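Local coordinates for beta-N-acetylglucosaminidase-like protein Glycoside hydrolase family 20 (Flavobacterium johnsoniae, PDB 6YHH) that probably removes terminal N-acetylglucosamine units from chitin-derived oligosaccharides, as a family 20 beta-N-acetylhexosaminidase taking part in bacterial chitin degradation, at residues L123-S128 with Y132-Q137; I471-W476 with A485-R490. All coordinates share one frame; numbering follows the deposited sequence.

Overall arrangement
Interaction 1 (123-128 with 132-137) and interaction 2 (471-476 with 485-490) both join parts of the chain close in sequence, yet by different means. The first is a partly buried hairpin, its centre about 29 Å from the centre of the chain, where two backbone hydrogen bonds and packing of aromatic, aliphatic and glutamine side chains go with 433 Å² of buried surface. The second is a buried helix-to-helix bridge, its centre about 13 Å from that of the chain, which buries 106 Å² and rests on one two-pronged salt bridge. They share no helix or strand and do not touch; the hairpin belongs to family 20 domain 2, whereas helix 467-476 belongs to the catalytic domain.

Interaction 1 of 2, residues L123-S128 with Y132-Q137; sequences LLQNDS and YFPVSQ
The ring of Tyr-132 lies against Gln-125, whose CB stands over one ring face, 3.8 Å from the ring centroid and 22° off the ring normal, a CH-pi contact displaced toward the ring's rim. Chi1 of 60° sets the tyrosine CG between its own backbone N and carbonyl carbon, and this turns the ring back over the facing strand, where CE2 reaches obliquely to the backbone of Asn-126 and Asp-127. An alanine in place of Tyr-132 would probably uncover the CB of Gln-125 and open a gap along the backbone of Asn-126 and Asp-127. Beside this ring contact the strands are joined by a reciprocal pair of bonds, Gln-125 N donating to Tyr-132 O (2.8 Å) and Tyr-132 N to Gln-125 O (2.9 Å).

Neighbouring bumps interlock further along. Leu-124 lays CD1 off-centre over the Phe-133 ring, 4.3 Å from its centroid, while the backbone of Leu-123 and Leu-124 meets that ring at its edge. Leu-123 splits its branches: CD2 rests on Pro-134 CG (4.1 Å), and CD1 reaches Ser-136 OG (3.8 Å). That hydroxyl donates its hydrogen bond to Pro-134 O. Pro-134 CD faces the notch formed by Leu-123 O (3.4 Å) and Gln-125 CG. Leu-52 of helix 40-56 packs on Leu-124, and Phe-23 of strand 21-24 on Phe-133. With Gln-125 and Tyr-132 as an antiparallel hydrogen-bonded pair, this is a beta hairpin whose short strand 125-126 pairs with the long strand 131-140, itself also paired with strands 21-24 and 94-99 in the mixed sheet of family 20 domain 2.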
loop_
_atom_site.group_PDB
_atom_site.type_symbol
_atom_site.label_atom_id
_atom_site.label_comp_id
_atom_site.label_asym_id
_atom_site.label_seq_id
_atom_site.Cartn_x
_atom_site.Cartn_y
_atom_site.Cartn_z
ATOM N N LEU A 123 20.690 -7.174 13.851
ATOM C CA LEU A 123 21.660 -6.930 14.903
ATOM C C LEU A 123 21.803 -5.488 15.304
ATOM O O LEU A 123 22.410 -5.162 16.348
ATOM C CB LEU A 123 23.061 -7.416 14.470
ATOM C CG LEU A 123 23.616 -8.785 14.718
ATOM C CD1 LEU A 123 25.115 -8.733 14.284
ATOM C CD2 LEU A 123 23.487 -9.237 16.198
ATOM N N LEU A 124 21.256 -4.587 14.492
ATOM C CA LEU A 124 21.298 -3.111 14.787
ATOM C C LEU A 124 20.785 -2.771 16.111
ATOM O O LEU A 124 19.659 -3.211 16.501
ATOM C CB LEU A 124 20.535 -2.347 13.710
ATOM C CG LEU A 124 20.686 -0.797 13.790
ATOM C CD1 LEU A 124 22.089 -0.355 13.508
ATOM C CD2 LEU A 124 19.599 -0.232 12.864
ATOM N N GLN A 125 21.575 -2.022 16.868
ATOM C CA GLN A 125 21.232 -1.527 18.180
ATOM C C GLN A 125 21.356 -0.004 18.173
ATOM O O GLN A 125 21.908 0.594 17.248
ATOM C CB GLN A 125 22.152 -2.106 19.278
ATOM C CG GLN A 125 22.239 -3.626 19.279
ATOM C CD GLN A 125 20.955 -4.356 19.477
ATOM O OE1 GLN A 125 20.681 -5.402 18.785
ATOM N NE2 GLN A 125 20.235 -3.979 20.484
ATOM N N ASN A 126 20.861 0.602 19.243
ATOM C CA ASN A 126 21.093 2.034 19.470
ATOM C C ASN A 126 21.064 2.326 20.953
ATOM O O ASN A 126 20.518 1.516 21.726
ATOM C CB ASN A 126 20.052 2.911 18.729
ATOM C CG ASN A 126 18.621 2.598 19.094
ATOM O OD1 ASN A 126 18.123 3.047 20.200
ATOM N ND2 ASN A 126 17.854 1.992 18.083
ATOM N N ASP A 127 21.627 3.461 21.294
ATOM C CA ASP A 127 21.457 4.056 22.603
ATOM C C ASP A 127 20.594 5.321 22.362
ATOM O O ASP A 127 19.726 5.297 21.467
ATOM C CB ASP A 127 22.786 4.316 23.306
ATOM C CG ASP A 127 23.749 5.191 22.526
ATOM O OD1 ASP A 127 23.452 5.988 21.605
ATOM O OD2 ASP A 127 24.953 5.104 22.849
ATOM N N SER A 128 20.773 6.379 23.156
ATOM C CA SER A 128 19.940 7.591 22.885
ATOM C C SER A 128 20.367 8.418 21.701
ATOM O O SER A 128 19.589 9.262 21.247
ATOM C CB SER A 128 19.848 8.518 24.078
ATOM O OG SER A 128 21.123 9.122 24.299
ATOM N N TYR A 132 24.605 1.141 16.506
ATOM C CA TYR A 132 25.763 0.286 16.525
ATOM C C TYR A 132 25.432 -1.164 16.311
ATOM O O TYR A 132 24.277 -1.524 16.415
ATOM C CB TYR A 132 26.503 0.500 17.816
ATOM C CG TYR A 132 25.815 0.243 19.034
ATOM C CD1 TYR A 132 25.855 -1.025 19.625
ATOM C CD2 TYR A 132 25.102 1.275 19.717
ATOM C CE1 TYR A 132 25.195 -1.300 20.820
ATOM C CE2 TYR A 132 24.407 0.966 20.916
ATOM C CZ TYR A 132 24.500 -0.302 21.477
ATOM O OH TYR A 132 23.836 -0.653 22.652
ATOM N N PHE A 133 26.448 -1.993 16.033
ATOM C CA PHE A 133 26.299 -3.438 15.951
ATOM C C PHE A 133 27.248 -4.049 16.966
ATOM O O PHE A 133 28.369 -3.602 17.106
ATOM C CB PHE A 133 26.674 -3.990 14.609
ATOM C CG PHE A 133 25.911 -3.418 13.436
ATOM C CD1 PHE A 133 24.631 -3.825 13.170
ATOM C CD2 PHE A 133 26.514 -2.539 12.538
ATOM C CE1 PHE A 133 23.984 -3.352 12.078
ATOM C CE2 PHE A 133 25.846 -2.074 11.412
ATOM C CZ PHE A 133 24.576 -2.492 11.200
ATOM N N PRO A 134 26.754 -4.965 17.780
ATOM C CA PRO A 134 27.628 -5.589 18.775
ATOM C C PRO A 134 28.681 -6.476 18.113
ATOM O O PRO A 134 28.444 -7.174 17.137
ATOM C CB PRO A 134 26.657 -6.360 19.650
ATOM C CG PRO A 134 25.562 -6.700 18.719
ATOM C CD PRO A 134 25.383 -5.500 17.860
ATOM N N VAL A 135 29.902 -6.391 18.629
ATOM C CA VAL A 135 30.997 -7.258 18.227
ATOM C C VAL A 135 30.521 -8.690 18.547
ATOM O O VAL A 135 30.084 -8.947 19.679
ATOM C CB VAL A 135 32.297 -6.876 19.018
ATOM C CG1 VAL A 135 33.380 -7.957 18.887
ATOM C CG2 VAL A 135 32.850 -5.614 18.431
ATOM N N SER A 136 30.598 -9.550 17.531
ATOM C CA SER A 136 29.940 -10.862 17.591
ATOM C C SER A 136 30.351 -11.709 16.395
ATOM O O SER A 136 30.805 -11.178 15.346
ATOM C CB SER A 136 28.407 -10.634 17.601
ATOM O OG SER A 136 28.031 -9.872 16.452
ATOM N N GLN A 137 30.066 -13.019 16.480
ATOM C CA GLN A 137 30.318 -13.930 15.404
ATOM C C GLN A 137 29.141 -14.864 15.283
ATOM O O GLN A 137 28.711 -15.436 16.286
ATOM C CB GLN A 137 31.594 -14.805 15.624
ATOM C CG GLN A 137 32.844 -13.974 15.845
ATOM C CD GLN A 137 33.030 -13.690 17.343
ATOM O OE1 GLN A 137 32.895 -14.605 18.147
ATOM N NE2 GLN A 137 33.266 -12.421 17.726
#

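Interaction 2 of 2, residues I471-W476 with A485-R490; sequences IAERLW and ANMRKR
Glu-473 and Arg-490 meet end-on through a two-pronged salt bridge: Arg-490 NH1 donates to Glu-473 OE2 (2.7 Å) and Arg-490 NH2 to Glu-473 OE1 (2.9 Å). Both carboxylate oxygens use their syn lone pairs, and the carboxylate and guanidinium planes are only 19° apart, so the groups meet edge to edge, nearly coplanar. Glu-473 spans the gap because its chain is stretched, with CG anti to the backbone N (chi1 171°) and CD continuing the extension. Arg-490 instead bends at chi3 (-76°), which brings NE back toward its own helix. There Arg-490 NE donates to Asn-486 OD1 (2.7 Å), one turn earlier, a bond likely to limit rotation of the guanidinium. Met-487 approaches the acid with CG, 4.1 Å from Glu-473 OE1, before its chain turns aside.

These buried charges have further partners: the hydroxyl of Tyr-424 bonds Glu-473 OE1, the backbone N of Trp-12 bonds Glu-473 OE2, and Leu-9 O accepts from Arg-490 NH1. The bridge thus ties helix 467-476 to helix 484-497 alongside the N-terminal loop, with helix 420-424 packing on Met-487 and strand 146-152 touching Leu-475 and Trp-476.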
loop_
_atom_site.group_PDB
_atom_site.type_symbol
_atom_site.label_atom_id
_atom_site.label_comp_id
_atom_site.label_asym_id
_atom_site.label_seq_id
_atom_site.Cartn_x
_atom_site.Cartn_y
_atom_site.Cartn_z
ATOM N N ILE A 471 6.883 -19.074 11.917
ATOM C CA ILE A 471 7.005 -20.215 11.083
ATOM C C ILE A 471 8.374 -20.219 10.386
ATOM O O ILE A 471 9.019 -21.312 10.305
ATOM C CB ILE A 471 5.845 -20.313 10.087
ATOM C CG1 ILE A 471 4.556 -20.554 10.866
ATOM C CG2 ILE A 471 6.071 -21.394 9.030
ATOM C CD1 ILE A 471 3.300 -20.419 10.014
ATOM N N ALA A 472 8.837 -19.070 9.920
ATOM C CA ALA A 472 10.145 -18.965 9.303
ATOM C C ALA A 472 11.193 -19.494 10.250
ATOM O O ALA A 472 12.145 -20.156 9.828
ATOM C CB ALA A 472 10.454 -17.550 8.844
ATOM N N GLU A 473 11.077 -19.113 11.535
ATOM C CA GLU A 473 12.062 -19.612 12.518
ATOM C C GLU A 473 12.007 -21.132 12.670
ATOM O O GLU A 473 13.059 -21.854 12.652
ATOM C CB GLU A 473 11.898 -18.943 13.850
ATOM C CG GLU A 473 12.748 -19.602 14.944
ATOM C CD GLU A 473 13.051 -18.617 16.034
ATOM O OE1 GLU A 473 12.466 -18.708 17.135
ATOM O OE2 GLU A 473 13.795 -17.630 15.729
ATOM N N ARG A 474 10.808 -21.692 12.717
ATOM C CA ARG A 474 10.720 -23.154 12.732
ATOM C C ARG A 474 11.371 -23.828 11.535
ATOM O O ARG A 474 11.939 -24.926 11.641
ATOM C CB ARG A 474 9.279 -23.629 12.893
ATOM C CG ARG A 474 9.077 -25.157 12.959
ATOM C CD ARG A 474 9.860 -25.885 14.057
ATOM N NE ARG A 474 9.571 -25.234 15.312
ATOM C CZ ARG A 474 10.476 -24.722 16.148
ATOM N NH1 ARG A 474 11.806 -24.829 16.009
ATOM N NH2 ARG A 474 10.008 -24.081 17.156
ATOM N N LEU A 475 11.306 -23.219 10.383
ATOM C CA LEU A 475 11.759 -23.849 9.184
ATOM C C LEU A 475 13.271 -23.665 8.986
ATOM O O LEU A 475 13.868 -24.447 8.261
ATOM C CB LEU A 475 10.969 -23.306 7.985
ATOM C CG LEU A 475 9.483 -23.677 8.069
ATOM C CD1 LEU A 475 8.775 -23.034 6.860
ATOM C CD2 LEU A 475 9.205 -25.165 8.236
ATOM N N TRP A 476 13.864 -22.664 9.643
ATOM C CA TRP A 476 15.317 -22.378 9.477
ATOM C C TRP A 476 16.131 -22.846 10.684
ATOM O O TRP A 476 17.190 -23.465 10.532
ATOM C CB TRP A 476 15.505 -20.858 9.264
ATOM C CG TRP A 476 16.975 -20.442 9.233
ATOM C CD1 TRP A 476 17.814 -20.369 10.295
ATOM C CD2 TRP A 476 17.728 -20.096 8.083
ATOM N NE1 TRP A 476 19.093 -20.020 9.859
ATOM C CE2 TRP A 476 19.043 -19.823 8.501
ATOM C CE3 TRP A 476 17.413 -19.951 6.721
ATOM C CZ2 TRP A 476 20.064 -19.488 7.615
ATOM C CZ3 TRP A 476 18.450 -19.608 5.838
ATOM C CH2 TRP A 476 19.753 -19.378 6.293
ATOM N N ALA A 485 7.812 -17.942 24.839
ATOM C CA ALA A 485 7.914 -16.573 25.344
ATOM C C ALA A 485 9.054 -15.771 24.793
ATOM O O ALA A 485 8.901 -14.579 24.508
ATOM C CB ALA A 485 7.950 -16.526 26.854
ATOM N N ASN A 486 10.230 -16.397 24.625
ATOM C CA ASN A 486 11.378 -15.733 24.048
ATOM C C ASN A 486 11.073 -15.382 22.569
ATOM O O ASN A 486 11.450 -14.341 22.130
ATOM C CB ASN A 486 12.579 -16.644 24.075
ATOM C CG ASN A 486 13.775 -16.038 23.419
ATOM O OD1 ASN A 486 14.147 -16.347 22.283
ATOM N ND2 ASN A 486 14.426 -15.182 24.168
ATOM N N MET A 487 10.464 -16.300 21.860
ATOM C CA MET A 487 10.096 -16.052 20.463
ATOM C C MET A 487 9.157 -14.810 20.435
ATOM O O MET A 487 9.357 -13.910 19.599
ATOM C CB MET A 487 9.454 -17.245 19.806
ATOM C CG MET A 487 8.978 -16.967 18.350
ATOM S SD MET A 487 7.350 -16.190 18.271
ATOM C CE MET A 487 6.252 -17.363 18.994
ATOM N N ARG A 488 8.171 -14.733 21.328
ATOM C CA ARG A 488 7.273 -13.571 21.266
ATOM C C ARG A 488 8.024 -12.257 21.488
ATOM O O ARG A 488 7.656 -11.237 20.905
ATOM C CB ARG A 488 6.232 -13.645 22.389
ATOM C CG ARG A 488 5.185 -14.701 22.248
ATOM C CD ARG A 488 4.079 -14.459 23.264
ATOM N NE ARG A 488 3.325 -15.640 23.502
ATOM C CZ ARG A 488 2.295 -16.070 22.748
ATOM N NH1 ARG A 488 1.966 -15.340 21.696
ATOM N NH2 ARG A 488 1.629 -17.201 23.054
ATOM N N LYS A 489 8.984 -12.271 22.420
ATOM C CA LYS A 489 9.779 -11.079 22.771
ATOM C C LYS A 489 10.536 -10.581 21.547
ATOM O O LYS A 489 10.533 -9.398 21.267
ATOM C CB LYS A 489 10.738 -11.335 23.951
ATOM N N ARG A 490 11.108 -11.497 20.772
ATOM C CA ARG A 490 11.875 -11.153 19.571
ATOM C C ARG A 490 10.964 -10.760 18.429
ATOM O O ARG A 490 11.320 -9.971 17.581
ATOM C CB ARG A 490 12.784 -12.335 19.127
ATOM C CG ARG A 490 13.906 -12.589 20.124
ATOM C CD ARG A 490 14.849 -13.729 19.688
ATOM N NE ARG A 490 14.253 -15.055 19.895
ATOM C CZ ARG A 490 13.886 -15.912 18.959
ATOM N NH1 ARG A 490 14.031 -15.687 17.646
ATOM N NH2 ARG A 490 13.338 -17.033 19.327
#